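Local coordinates for protein eukaryotic peptide chain release factor GTP-binding subunit (Schizosaccharomyces pombe, PDB 1R5B) that is the GTP-binding subunit of a eukaryotic translation release factor, an EF1A-like protein that joins a P-loop GTP-binding domain to two beta-barrel domains, at residues A[276-281]-A[344-349]; A[286-291]-A[336-341]; A[298-303]-A[315-320]; A[305-310]-A[357-362]; A[391-396]-A[430-435]. All blocks are in the same frame, centred on the assembly; numbering follows the deposited sequence.

Contact 1: residues A[276-281]-A[344-349]; sequences MPIASK and SDVQTG
The packed side of this contact is the apolar packing around Ile-278, where the strand containing 276-281 meets the loop 344-349. Ile-278 has CG1 anti to its carbonyl carbon (chi1 -62°), which sends CD1 against Val-346 CG1 at 3.6 Å, the two side chains crossing at about a right angle. Leu-289 of the neighbouring strand touches both of them. Behind the isoleucine, Gly-349 N donates to Ile-278 O over 3.2 Å; this oxygen also bonds Thr-390 OG1, though it is crowded and its position is less certain. Thr-348 lies beside it, with CG2 turned to the next carbonyl, 3.8 Å from Ala-279 O.

The looser side is the outer one. Lys-281 reaches across with its chain fully extended (chi1 -179°), and its NZ donates to Val-346 O at 3.1 Å, in the carbonyl plane. CD and CE also lie close to that oxygen, and NZ has a weak second bond to Asp-343 O. Gln-347 turns its CB away here, toward the exposed surface. Ala-279 and Ser-280 both face Glu-290, forming a classic beta bulge where strand 275-283 pairs with 287-292 in the central EF-Tu-like beta barrel.

Contact 2: residues A[286-291]-A[336-341]; sequences GTILEG and RLRVRG
Gly-286 comes first, with its N beside the edge of the Arg-338 guanidinium. At Thr-287 the pairing begins: its O accepts Val-339 N at 3.0 Å, and Arg-338 CA makes a CA-H...O contact to it. The hydroxyl looks elsewhere, to Lys-283 NZ and Asp-343 OD2. Ile-288 throws CD1 over one face of the Arg-338 guanidinium, 3.7 Å above its plane and off toward the rim, an approach set by chi1 -58° and chi2 -59°. The arginine's NH1 is tied to Tyr-319 OH, which helps hold the flat group in place.

Leu-289 sits in the middle of an antiparallel strand pair of the central EF-Tu-like beta barrel, here a hydrogen-bonded pair with Leu-337. Leu-289 N donates to Leu-337 O at 2.9 Å, nearly straight, whereas Leu-337 N returns to Leu-289 O at 3.0 Å from above the carbonyl plane. On the face shared by Thr-287, Leu-289, Leu-337 and Val-339, Leu-289 CD1 rests against both methyls of Val-339, 4.0 Å from CG2. Glu-290 turns to the opposite face, its CB 4.0 Å from Arg-336 CG. A water donates to Glu-290 OE1 at 2.6 Å and only weakly accepts from Arg-336 NH2, while Arg-336 NH1 makes a salt bridge to Asp-323.

Contact 3: residues A[298-303]-A[315-320]; sequences IKKNSN and VTAIYD
A G1 beta bulge lies at the open end, remote from the turn, of the hairpin of strands 302-307 and 311-319: Asn-301 and Ser-302 both face Val-315. Asn-301 supplies the left-handed backbone (phi 64°) that such a bulge needs. Its N donates to Val-315 O at 2.7 Å, but the angle is bent and the bond weak. The better bond is Val-315 N to Ser-302 O, 2.8 Å long and in the carbonyl plane. Inside the loop, Ser-302 OG donates back to Lys-299 O at 2.7 Å from above that carbonyl's plane, stitching the turn to the preceding strand.

Lys-300 carries the outer contact. Its CG is anti to the backbone N, and a bend at the last torsion (chi4 87°) brings NZ down on Thr-316 O at 2.7 Å, in the carbonyl plane, with CG and CE also close to that oxygen. Glu-325 adds a long, weak ion pair to that NZ. The hairpin belongs to the central beta barrel, and the buried side holds the apolar residues: Ile-318 CD1 meets Ile-298 CG2 obliquely at 4.0 Å and lies close to the peptide between Lys-299 and Lys-300. Next to them Val-315 CG2 stands 4.3 Å from Ile-298 CD1.

Contact 4: residues A[305-310]-A[357-362]; sequences LVMPIN and NPVHAT
Met-307 carries most of this contact, which joins the end of strand 302-307 of the central beta barrel to the linker that runs from it into the C-terminal barrel. Its CB meets Val-359 CG1 at 3.9 Å, and the two side chains run antiparallel alongside each other. With CG anti to the carbonyl carbon (chi1 -73°), Met-307 CG lies 3.8 Å from Val-359 O, and bends at chi2 and chi3 bring CE near Ala-361 CB. Val-359 can offer CG1 there because that methyl takes the crowded position between backbone N and carbonyl carbon (chi1 71°). Before Met-307, Leu-305 CD2 touches Pro-358 CB at 3.8 Å, leucine and proline ring lying alongside with their tips in the same direction. Past it, Pro-308 CB reaches Ala-361 CB at 4.0 Å. The touching parts of the two segments run almost parallel, 11° apart, and no hydrogen bond crosses between them.

What positions these groups lies one layer out. Backbone bonds from Leu-305 to Thr-353 and from Met-307 to Val-351 fix the first segment, while Cys-435 packs on both Met-307 and Pro-308. On the linker, Val-359 N bonds Thr-353 OG1 and His-360 N bonds Glu-437 OE2. The peptide between Met-307 C and Pro-308 N is cis, where the chain leaves the strand for the turn.

Contact 5: residues A[391-396]-A[430-435]; sequences AVEEVS and TQTPVC
The loop 391-396 runs past the corner that the chain turns at Gln-431 and Thr-432, with no hydrogen bond between the two segments; the CA atoms come nearest at Glu-394 and Thr-430, 5.5 Å, and those of Ala-391 and Val-434 are 7.5 Å apart at the other end. At the near end Glu-394 O faces Thr-430 CA at 3.2 Å in a CA-H...O contact. That oxygen also presses on Thr-430 CG2, only 3.1 Å away, the tightest spot of the contact. At chi1 48° Thr-430 OG1 takes the crowded position, CG2 lies beside the backbone N, and OG1 makes a weak bond, 3.4 Å long, to Thr-432 O across the corner.

Outside that point the side chains meet loosely. Glu-394 and Gln-431 lie alongside with their tips in the same direction, CG to CG 4.1 Å, with carboxylate and amide planes 55° apart. Glu-393, bent at chi2, brings its carboxylate crosswise to Thr-432, OE1 3.9 Å from OG1, a loose polar approach. Its CG also lies near Val-434 CG1, while Val-434 CG2 stands 4.3 Å from Ala-391 CB. Val-434 has an almost eclipsed chi1 of 15°. Beyond the contact, Ser-396 pairs with Glu-429 and Val-434 with Thr-362, so the corner takes the chain from strand 426-430 of the six-stranded sheet to strand 433-435, paired with 361-362, in the C-terminal, EF1A-like beta-barrel domain.

From the N terminus, the chain enters the central beta barrel at strand 275-283, and contact 1 closes the longest loop among these five contacts, 276 to 349. Contact 2 lies within that loop, and contact 3 within contact 2, so the three are successive closures of one sheet. Contacts 1 and 2 meet at the bulge around Glu-290, and contacts 2 and 3 meet where strands 334-340 and 311-319 pair. Contact 4 crosses contacts 1, 2 and 3, since its first segment follows contact 3's and its second comes after 349; that second segment leads the chain into the C-terminal barrel. Contact 5 closes later, in series, and joins contact 4 through strands 361-362 and 433-435.

Contact 1: residues A[276-281]-A[344-349]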
# COMPACT_ATOMS: atom_id res chain seq x y z
N MET A 276 -12.78 4.13 4.47
CA MET A 276 -13.22 2.72 4.40
C MET A 276 -14.54 2.65 3.64
O MET A 276 -15.58 2.96 4.21
CB MET A 276 -13.42 2.09 5.79
CG MET A 276 -13.83 0.61 5.71
SD MET A 276 -14.56 -0.12 7.17
CE MET A 276 -16.12 0.25 6.97
N PRO A 277 -14.50 2.25 2.37
CA PRO A 277 -15.72 1.94 1.63
C PRO A 277 -16.51 0.83 2.32
O PRO A 277 -15.91 -0.13 2.80
CB PRO A 277 -15.20 1.47 0.27
CG PRO A 277 -13.81 2.04 0.16
CD PRO A 277 -13.29 2.08 1.55
N ILE A 278 -17.83 0.95 2.35
CA ILE A 278 -18.69 -0.01 3.04
C ILE A 278 -19.03 -1.13 2.09
O ILE A 278 -19.69 -0.91 1.10
CB ILE A 278 -19.98 0.68 3.52
CG1 ILE A 278 -19.63 1.78 4.54
CG2 ILE A 278 -20.94 -0.34 4.10
CD1 ILE A 278 -20.80 2.66 4.94
N ALA A 279 -18.54 -2.34 2.37
CA ALA A 279 -18.86 -3.51 1.57
C ALA A 279 -20.16 -4.18 2.00
O ALA A 279 -20.86 -4.72 1.17
CB ALA A 279 -17.72 -4.50 1.61
N SER A 280 -20.47 -4.15 3.29
CA SER A 280 -21.71 -4.77 3.77
C SER A 280 -22.39 -3.98 4.86
O SER A 280 -21.80 -3.10 5.47
CB SER A 280 -21.44 -6.17 4.29
OG SER A 280 -20.81 -6.94 3.30
N LYS A 281 -23.66 -4.32 5.08
CA LYS A 281 -24.45 -3.73 6.15
C LYS A 281 -25.40 -4.79 6.67
O LYS A 281 -26.28 -5.23 5.94
CB LYS A 281 -25.23 -2.52 5.64
CG LYS A 281 -26.07 -1.82 6.71
CD LYS A 281 -26.82 -0.60 6.17
CE LYS A 281 -27.59 0.12 7.28
NZ LYS A 281 -28.78 0.85 6.76
N SER A 344 -29.92 5.32 9.01
CA SER A 344 -31.02 4.88 8.16
C SER A 344 -30.78 5.13 6.67
O SER A 344 -31.42 4.48 5.84
CB SER A 344 -32.34 5.51 8.61
OG SER A 344 -32.31 6.92 8.53
N ASP A 345 -29.87 6.04 6.32
CA ASP A 345 -29.54 6.32 4.91
C ASP A 345 -28.22 5.69 4.46
O ASP A 345 -27.89 5.73 3.27
CB ASP A 345 -29.47 7.82 4.65
CG ASP A 345 -30.82 8.48 4.70
OD1 ASP A 345 -31.82 7.88 4.25
OD2 ASP A 345 -30.97 9.62 5.18
N VAL A 346 -27.48 5.10 5.39
CA VAL A 346 -26.21 4.46 5.08
C VAL A 346 -26.42 3.24 4.19
O VAL A 346 -27.17 2.33 4.56
CB VAL A 346 -25.50 3.98 6.36
CG1 VAL A 346 -24.18 3.28 6.02
CG2 VAL A 346 -25.26 5.15 7.30
N GLN A 347 -25.79 3.23 3.03
CA GLN A 347 -25.85 2.06 2.16
C GLN A 347 -24.45 1.66 1.72
O GLN A 347 -23.49 2.35 2.05
CB GLN A 347 -26.76 2.32 0.95
CG GLN A 347 -26.30 3.45 0.03
CD GLN A 347 -27.38 3.86 -0.98
OE1 GLN A 347 -27.07 4.16 -2.14
NE2 GLN A 347 -28.64 3.88 -0.55
N THR A 348 -24.33 0.55 1.01
CA THR A 348 -23.02 0.11 0.53
C THR A 348 -22.57 1.02 -0.60
O THR A 348 -23.39 1.49 -1.38
CB THR A 348 -23.03 -1.37 0.08
OG1 THR A 348 -23.82 -1.51 -1.11
CG2 THR A 348 -23.72 -2.27 1.11
N GLY A 349 -21.28 1.30 -0.66
CA GLY A 349 -20.74 2.19 -1.67
C GLY A 349 -20.44 3.53 -1.06
O GLY A 349 -19.60 4.28 -1.57

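Contact 2: residues A[286-291]-A[336-341]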
# COMPACT_ATOMS: atom_id res chain seq x y z
N GLY A 286 -27.14 -4.03 17.03
CA GLY A 286 -26.77 -2.73 16.51
C GLY A 286 -26.32 -2.91 15.07
O GLY A 286 -26.17 -4.04 14.59
N THR A 287 -26.12 -1.80 14.36
CA THR A 287 -25.78 -1.84 12.94
C THR A 287 -24.29 -2.16 12.75
O THR A 287 -23.46 -1.72 13.53
CB THR A 287 -26.15 -0.50 12.26
OG1 THR A 287 -27.58 -0.36 12.24
CG2 THR A 287 -25.77 -0.48 10.79
N ILE A 288 -23.98 -2.93 11.71
CA ILE A 288 -22.62 -3.34 11.42
C ILE A 288 -22.24 -2.91 10.00
O ILE A 288 -23.00 -3.13 9.06
CB ILE A 288 -22.47 -4.88 11.54
CG1 ILE A 288 -22.86 -5.37 12.93
CG2 ILE A 288 -21.03 -5.30 11.21
CD1 ILE A 288 -22.05 -4.77 14.07
N LEU A 289 -21.06 -2.31 9.86
CA LEU A 289 -20.56 -1.89 8.56
C LEU A 289 -19.21 -2.57 8.31
O LEU A 289 -18.25 -2.32 9.04
CB LEU A 289 -20.41 -0.37 8.50
CG LEU A 289 -21.69 0.42 8.78
CD1 LEU A 289 -21.40 1.90 8.76
CD2 LEU A 289 -22.78 0.08 7.77
N GLU A 290 -19.16 -3.43 7.30
CA GLU A 290 -17.96 -4.18 6.96
C GLU A 290 -17.28 -3.55 5.76
O GLU A 290 -17.94 -3.02 4.88
CB GLU A 290 -18.29 -5.67 6.70
CG GLU A 290 -18.08 -6.18 5.27
CD GLU A 290 -16.76 -6.93 5.08
OE1 GLU A 290 -16.81 -8.19 4.99
OE2 GLU A 290 -15.68 -6.28 5.00
N GLY A 291 -15.95 -3.61 5.75
CA GLY A 291 -15.16 -3.09 4.65
C GLY A 291 -13.67 -3.18 4.90
O GLY A 291 -13.22 -3.62 5.96
N ARG A 336 -15.02 -5.19 10.69
CA ARG A 336 -16.46 -5.15 10.88
C ARG A 336 -16.72 -4.23 12.06
O ARG A 336 -16.26 -4.49 13.18
CB ARG A 336 -17.01 -6.55 11.15
CG ARG A 336 -16.90 -7.47 9.96
CD ARG A 336 -16.27 -8.83 10.27
NE ARG A 336 -15.98 -9.60 9.06
CZ ARG A 336 -16.27 -10.89 8.88
NH1 ARG A 336 -16.86 -11.61 9.84
NH2 ARG A 336 -15.96 -11.49 7.73
N LEU A 337 -17.44 -3.14 11.80
CA LEU A 337 -17.60 -2.06 12.75
C LEU A 337 -19.03 -1.94 13.21
O LEU A 337 -19.92 -1.68 12.41
CB LEU A 337 -17.21 -0.75 12.07
CG LEU A 337 -15.86 -0.70 11.34
CD1 LEU A 337 -15.64 0.70 10.83
CD2 LEU A 337 -14.70 -1.12 12.25
N ARG A 338 -19.29 -2.14 14.50
CA ARG A 338 -20.57 -1.74 15.04
C ARG A 338 -20.59 -0.22 15.15
O ARG A 338 -19.60 0.39 15.56
CB ARG A 338 -20.86 -2.36 16.41
CG ARG A 338 -22.25 -1.99 16.93
CD ARG A 338 -22.71 -2.75 18.16
NE ARG A 338 -22.87 -4.18 17.88
CZ ARG A 338 -21.95 -5.11 18.12
NH1 ARG A 338 -20.77 -4.80 18.63
NH2 ARG A 338 -22.22 -6.38 17.83
N VAL A 339 -21.70 0.39 14.76
CA VAL A 339 -21.85 1.84 14.78
C VAL A 339 -23.13 2.26 15.48
O VAL A 339 -24.08 1.50 15.57
CB VAL A 339 -21.80 2.45 13.35
CG1 VAL A 339 -20.48 2.13 12.69
CG2 VAL A 339 -22.96 1.97 12.49
N ARG A 340 -23.14 3.50 15.95
CA ARG A 340 -24.22 4.05 16.76
C ARG A 340 -24.63 5.41 16.20
O ARG A 340 -23.78 6.20 15.79
CB ARG A 340 -23.74 4.21 18.20
CG ARG A 340 -24.75 4.82 19.15
CD ARG A 340 -24.16 5.20 20.49
NE ARG A 340 -24.36 4.16 21.50
CZ ARG A 340 -25.10 4.28 22.60
NH1 ARG A 340 -25.76 5.40 22.89
NH2 ARG A 340 -25.19 3.25 23.44
N GLY A 341 -25.95 5.66 16.19
CA GLY A 341 -26.53 6.90 15.68
C GLY A 341 -27.54 6.67 14.56
O GLY A 341 -28.03 5.53 14.34
O HOH W 1 -14.60 -9.55 5.23

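Contact 3: residues A[298-303]-A[315-320]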
# COMPACT_ATOMS: atom_id res chain seq x y z
N ILE A 298 -8.39 3.69 12.75
CA ILE A 298 -9.62 3.86 13.52
C ILE A 298 -9.45 3.20 14.91
O ILE A 298 -8.92 2.10 15.03
CB ILE A 298 -10.82 3.28 12.71
CG1 ILE A 298 -12.16 3.65 13.34
CG2 ILE A 298 -10.75 1.77 12.60
CD1 ILE A 298 -12.60 5.02 13.06
N LYS A 299 -9.87 3.93 15.94
CA LYS A 299 -9.89 3.44 17.32
C LYS A 299 -11.33 3.10 17.70
O LYS A 299 -12.27 3.58 17.09
CB LYS A 299 -9.37 4.53 18.28
CG LYS A 299 -7.84 4.69 18.36
CD LYS A 299 -7.35 6.17 18.21
CE LYS A 299 -6.89 6.82 19.51
NZ LYS A 299 -5.57 7.53 19.37
N LYS A 300 -11.49 2.28 18.73
CA LYS A 300 -12.80 2.05 19.32
C LYS A 300 -13.27 3.36 19.96
O LYS A 300 -12.48 4.08 20.56
CB LYS A 300 -12.74 0.94 20.37
CG LYS A 300 -14.09 0.45 20.87
CD LYS A 300 -13.93 -0.44 22.10
CE LYS A 300 -15.24 -0.63 22.87
NZ LYS A 300 -16.03 -1.77 22.34
N ASN A 301 -14.57 3.63 19.83
CA ASN A 301 -15.18 4.88 20.29
C ASN A 301 -14.68 6.12 19.57
O ASN A 301 -14.41 7.15 20.19
CB ASN A 301 -15.04 5.02 21.80
CG ASN A 301 -15.62 3.84 22.54
OD1 ASN A 301 -16.85 3.70 22.66
ND2 ASN A 301 -14.75 2.97 23.05
N SER A 302 -14.57 6.02 18.25
CA SER A 302 -14.23 7.14 17.40
C SER A 302 -15.42 7.52 16.54
O SER A 302 -16.15 6.65 16.07
CB SER A 302 -13.06 6.78 16.49
OG SER A 302 -11.98 6.29 17.26
N ASN A 303 -15.62 8.81 16.33
CA ASN A 303 -16.62 9.28 15.40
C ASN A 303 -16.09 9.13 13.99
O ASN A 303 -14.89 9.22 13.77
CB ASN A 303 -16.98 10.74 15.67
CG ASN A 303 -17.86 10.91 16.90
OD1 ASN A 303 -18.35 9.94 17.47
ND2 ASN A 303 -18.05 12.15 17.31
N VAL A 315 -18.23 4.73 15.99
CA VAL A 315 -17.78 3.34 16.00
C VAL A 315 -17.62 2.84 17.44
O VAL A 315 -16.70 3.24 18.14
CB VAL A 315 -16.45 3.21 15.24
CG1 VAL A 315 -15.87 1.80 15.39
CG2 VAL A 315 -16.64 3.58 13.78
N THR A 316 -18.52 1.96 17.89
CA THR A 316 -18.49 1.43 19.26
C THR A 316 -17.73 0.11 19.41
O THR A 316 -17.44 -0.31 20.54
CB THR A 316 -19.92 1.25 19.83
OG1 THR A 316 -20.66 0.32 19.03
CG2 THR A 316 -20.72 2.55 19.73
N ALA A 317 -17.42 -0.54 18.30
CA ALA A 317 -16.65 -1.77 18.34
C ALA A 317 -16.05 -2.13 16.98
O ALA A 317 -16.64 -1.82 15.95
CB ALA A 317 -17.50 -2.92 18.86
N ILE A 318 -14.90 -2.80 17.01
CA ILE A 318 -14.20 -3.26 15.83
C ILE A 318 -13.95 -4.77 15.93
O ILE A 318 -13.60 -5.26 17.00
CB ILE A 318 -12.84 -2.53 15.70
CG1 ILE A 318 -13.03 -1.01 15.78
CG2 ILE A 318 -12.13 -2.90 14.40
CD1 ILE A 318 -11.74 -0.23 15.87
N TYR A 319 -14.10 -5.47 14.82
CA TYR A 319 -13.86 -6.92 14.76
C TYR A 319 -13.10 -7.27 13.48
O TYR A 319 -13.32 -6.67 12.43
CB TYR A 319 -15.18 -7.70 14.77
CG TYR A 319 -16.07 -7.47 15.97
CD1 TYR A 319 -17.06 -6.48 15.96
CD2 TYR A 319 -15.95 -8.26 17.11
CE1 TYR A 319 -17.90 -6.28 17.06
CE2 TYR A 319 -16.78 -8.06 18.22
CZ TYR A 319 -17.75 -7.07 18.19
OH TYR A 319 -18.55 -6.88 19.29
N ASP A 320 -12.20 -8.25 13.56
CA ASP A 320 -11.45 -8.69 12.38
C ASP A 320 -12.20 -9.80 11.67
O ASP A 320 -13.27 -10.21 12.13
CB ASP A 320 -10.04 -9.15 12.76
CG ASP A 320 -10.04 -10.26 13.78
OD1 ASP A 320 -10.97 -11.08 13.78
OD2 ASP A 320 -9.14 -10.37 14.63

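Contact 4: residues A[305-310]-A[357-362]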
# COMPACT_ATOMS: atom_id res chain seq x y z
N LEU A 305 -17.44 9.89 9.63
CA LEU A 305 -18.38 10.56 8.75
C LEU A 305 -18.77 9.61 7.65
O LEU A 305 -17.92 8.91 7.12
CB LEU A 305 -17.74 11.82 8.16
CG LEU A 305 -18.66 12.71 7.34
CD1 LEU A 305 -19.74 13.34 8.21
CD2 LEU A 305 -17.85 13.79 6.64
N VAL A 306 -20.05 9.54 7.32
CA VAL A 306 -20.47 8.81 6.15
C VAL A 306 -20.60 9.82 5.02
O VAL A 306 -21.48 10.69 5.07
CB VAL A 306 -21.82 8.10 6.32
CG1 VAL A 306 -22.09 7.21 5.11
CG2 VAL A 306 -21.86 7.28 7.61
N MET A 307 -19.72 9.74 4.03
CA MET A 307 -19.92 10.46 2.76
C MET A 307 -20.64 9.55 1.77
O MET A 307 -20.51 8.33 1.85
CB MET A 307 -18.57 10.94 2.21
CG MET A 307 -17.97 12.11 2.99
SD MET A 307 -19.13 13.42 3.34
CE MET A 307 -19.05 14.26 1.89
N PRO A 308 -21.40 10.10 0.81
CA PRO A 308 -21.52 11.54 0.55
C PRO A 308 -22.62 12.29 1.32
O PRO A 308 -22.82 13.48 1.07
CB PRO A 308 -21.88 11.55 -0.94
CG PRO A 308 -22.78 10.34 -1.08
CD PRO A 308 -22.20 9.31 -0.14
N ILE A 309 -23.31 11.62 2.23
CA ILE A 309 -24.48 12.18 2.91
C ILE A 309 -24.16 13.12 4.09
O ILE A 309 -25.05 13.78 4.62
CB ILE A 309 -25.45 11.05 3.36
CG1 ILE A 309 -24.76 10.04 4.28
CG2 ILE A 309 -26.02 10.34 2.14
CD1 ILE A 309 -25.73 9.14 5.02
N ASN A 310 -22.89 13.16 4.50
CA ASN A 310 -22.45 14.05 5.57
C ASN A 310 -23.09 13.75 6.93
O ASN A 310 -23.45 14.66 7.69
CB ASN A 310 -22.69 15.51 5.14
CG ASN A 310 -21.72 16.48 5.80
OD1 ASN A 310 -20.58 16.13 6.10
ND2 ASN A 310 -22.19 17.72 6.03
N ASN A 357 -10.91 15.64 7.72
CA ASN A 357 -10.50 15.69 6.32
C ASN A 357 -11.17 14.56 5.53
O ASN A 357 -10.54 13.57 5.19
CB ASN A 357 -8.98 15.57 6.21
CG ASN A 357 -8.26 16.72 6.90
OD1 ASN A 357 -8.40 17.89 6.51
ND2 ASN A 357 -7.50 16.40 7.95
N PRO A 358 -12.45 14.71 5.24
CA PRO A 358 -13.23 13.60 4.68
C PRO A 358 -12.80 13.23 3.26
O PRO A 358 -12.35 14.10 2.51
CB PRO A 358 -14.65 14.17 4.66
CG PRO A 358 -14.43 15.64 4.49
CD PRO A 358 -13.26 15.93 5.39
N VAL A 359 -12.95 11.96 2.90
CA VAL A 359 -12.83 11.52 1.53
C VAL A 359 -13.66 12.42 0.63
O VAL A 359 -14.76 12.82 1.01
CB VAL A 359 -13.32 10.07 1.35
CG1 VAL A 359 -14.82 9.95 1.48
CG2 VAL A 359 -12.89 9.52 0.03
N HIS A 360 -13.15 12.71 -0.56
CA HIS A 360 -13.89 13.53 -1.52
C HIS A 360 -15.09 12.80 -2.09
O HIS A 360 -15.13 11.59 -2.12
CB HIS A 360 -12.97 13.97 -2.65
CG HIS A 360 -11.93 14.95 -2.22
ND1 HIS A 360 -11.99 16.29 -2.55
CD2 HIS A 360 -10.82 14.79 -1.47
CE1 HIS A 360 -10.95 16.91 -2.03
NE2 HIS A 360 -10.22 16.02 -1.37
N ALA A 361 -16.06 13.58 -2.53
CA ALA A 361 -17.21 13.07 -3.24
C ALA A 361 -17.60 14.13 -4.25
O ALA A 361 -17.50 15.33 -3.97
CB ALA A 361 -18.34 12.83 -2.30
N THR A 362 -18.01 13.69 -5.42
CA THR A 362 -18.28 14.62 -6.51
C THR A 362 -19.19 13.99 -7.54
O THR A 362 -19.46 12.80 -7.50
CB THR A 362 -16.94 15.05 -7.16
OG1 THR A 362 -17.12 16.18 -8.00
CG2 THR A 362 -16.40 13.97 -8.09

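Contact 5: residues A[391-396]-A[430-435]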
# COMPACT_ATOMS: atom_id res chain seq x y z
N ALA A 391 -18.89 0.79 -4.80
CA ALA A 391 -19.91 1.81 -5.08
C ALA A 391 -21.11 1.34 -5.92
O ALA A 391 -22.20 1.15 -5.37
CB ALA A 391 -19.27 3.04 -5.69
N VAL A 392 -20.93 1.17 -7.23
CA VAL A 392 -22.06 0.86 -8.14
C VAL A 392 -23.03 2.05 -8.27
O VAL A 392 -23.89 2.26 -7.41
CB VAL A 392 -22.89 -0.41 -7.68
CG1 VAL A 392 -24.09 -0.66 -8.61
CG2 VAL A 392 -22.00 -1.66 -7.59
N GLU A 393 -22.91 2.83 -9.35
CA GLU A 393 -23.77 4.00 -9.52
C GLU A 393 -24.31 4.22 -10.95
O GLU A 393 -25.19 3.47 -11.40
CB GLU A 393 -23.07 5.25 -8.96
CG GLU A 393 -24.00 6.43 -8.70
CD GLU A 393 -25.38 6.01 -8.19
OE1 GLU A 393 -25.47 5.60 -7.01
OE2 GLU A 393 -26.36 6.09 -8.97
N GLU A 394 -23.81 5.23 -11.66
CA GLU A 394 -24.45 5.71 -12.89
C GLU A 394 -23.60 6.82 -13.48
O GLU A 394 -23.31 7.81 -12.81
CB GLU A 394 -25.86 6.25 -12.60
CG GLU A 394 -26.65 6.71 -13.82
CD GLU A 394 -27.34 5.57 -14.56
OE1 GLU A 394 -26.70 4.50 -14.73
OE2 GLU A 394 -28.51 5.74 -14.97
N VAL A 395 -23.20 6.68 -14.74
CA VAL A 395 -22.22 7.60 -15.31
C VAL A 395 -22.37 7.82 -16.81
O VAL A 395 -22.84 6.94 -17.53
CB VAL A 395 -20.79 7.10 -15.02
CG1 VAL A 395 -20.48 5.84 -15.83
CG2 VAL A 395 -19.76 8.19 -15.29
N SER A 396 -21.94 9.00 -17.25
CA SER A 396 -22.01 9.41 -18.65
C SER A 396 -20.84 10.34 -18.99
O SER A 396 -20.27 10.99 -18.11
CB SER A 396 -23.33 10.13 -18.93
OG SER A 396 -23.44 11.29 -18.13
N THR A 430 -22.05 11.85 -12.78
CA THR A 430 -23.04 10.96 -12.16
C THR A 430 -24.32 11.70 -11.81
O THR A 430 -24.34 12.93 -11.79
CB THR A 430 -22.46 10.36 -10.88
OG1 THR A 430 -21.86 11.41 -10.10
CG2 THR A 430 -21.30 9.44 -11.19
N GLN A 431 -25.40 10.95 -11.53
CA GLN A 431 -26.70 11.54 -11.16
C GLN A 431 -26.75 11.94 -9.69
O GLN A 431 -27.46 12.88 -9.33
CB GLN A 431 -27.87 10.58 -11.46
CG GLN A 431 -28.19 10.41 -12.94
CD GLN A 431 -28.61 11.71 -13.60
OE1 GLN A 431 -29.80 12.03 -13.67
NE2 GLN A 431 -27.64 12.47 -14.09
N THR A 432 -26.02 11.21 -8.85
CA THR A 432 -25.86 11.57 -7.44
C THR A 432 -24.41 11.36 -7.02
O THR A 432 -23.78 10.42 -7.49
CB THR A 432 -26.81 10.75 -6.53
OG1 THR A 432 -26.48 9.36 -6.60
CG2 THR A 432 -28.27 10.82 -7.01
N PRO A 433 -23.90 12.20 -6.12
CA PRO A 433 -22.47 12.19 -5.78
C PRO A 433 -21.94 10.83 -5.32
O PRO A 433 -22.63 10.08 -4.65
CB PRO A 433 -22.40 13.20 -4.62
CG PRO A 433 -23.55 14.08 -4.79
CD PRO A 433 -24.64 13.21 -5.34
N VAL A 434 -20.71 10.51 -5.70
CA VAL A 434 -20.07 9.28 -5.24
C VAL A 434 -18.67 9.58 -4.75
O VAL A 434 -18.01 10.49 -5.24
CB VAL A 434 -20.13 8.13 -6.32
CG1 VAL A 434 -20.48 8.67 -7.70
CG2 VAL A 434 -18.84 7.31 -6.36
N CYS A 435 -18.24 8.82 -3.75
CA CYS A 435 -16.93 9.04 -3.14
C CYS A 435 -15.85 8.51 -4.03
O CYS A 435 -15.99 7.44 -4.59
CB CYS A 435 -16.85 8.37 -1.78
SG CYS A 435 -18.13 8.93 -0.65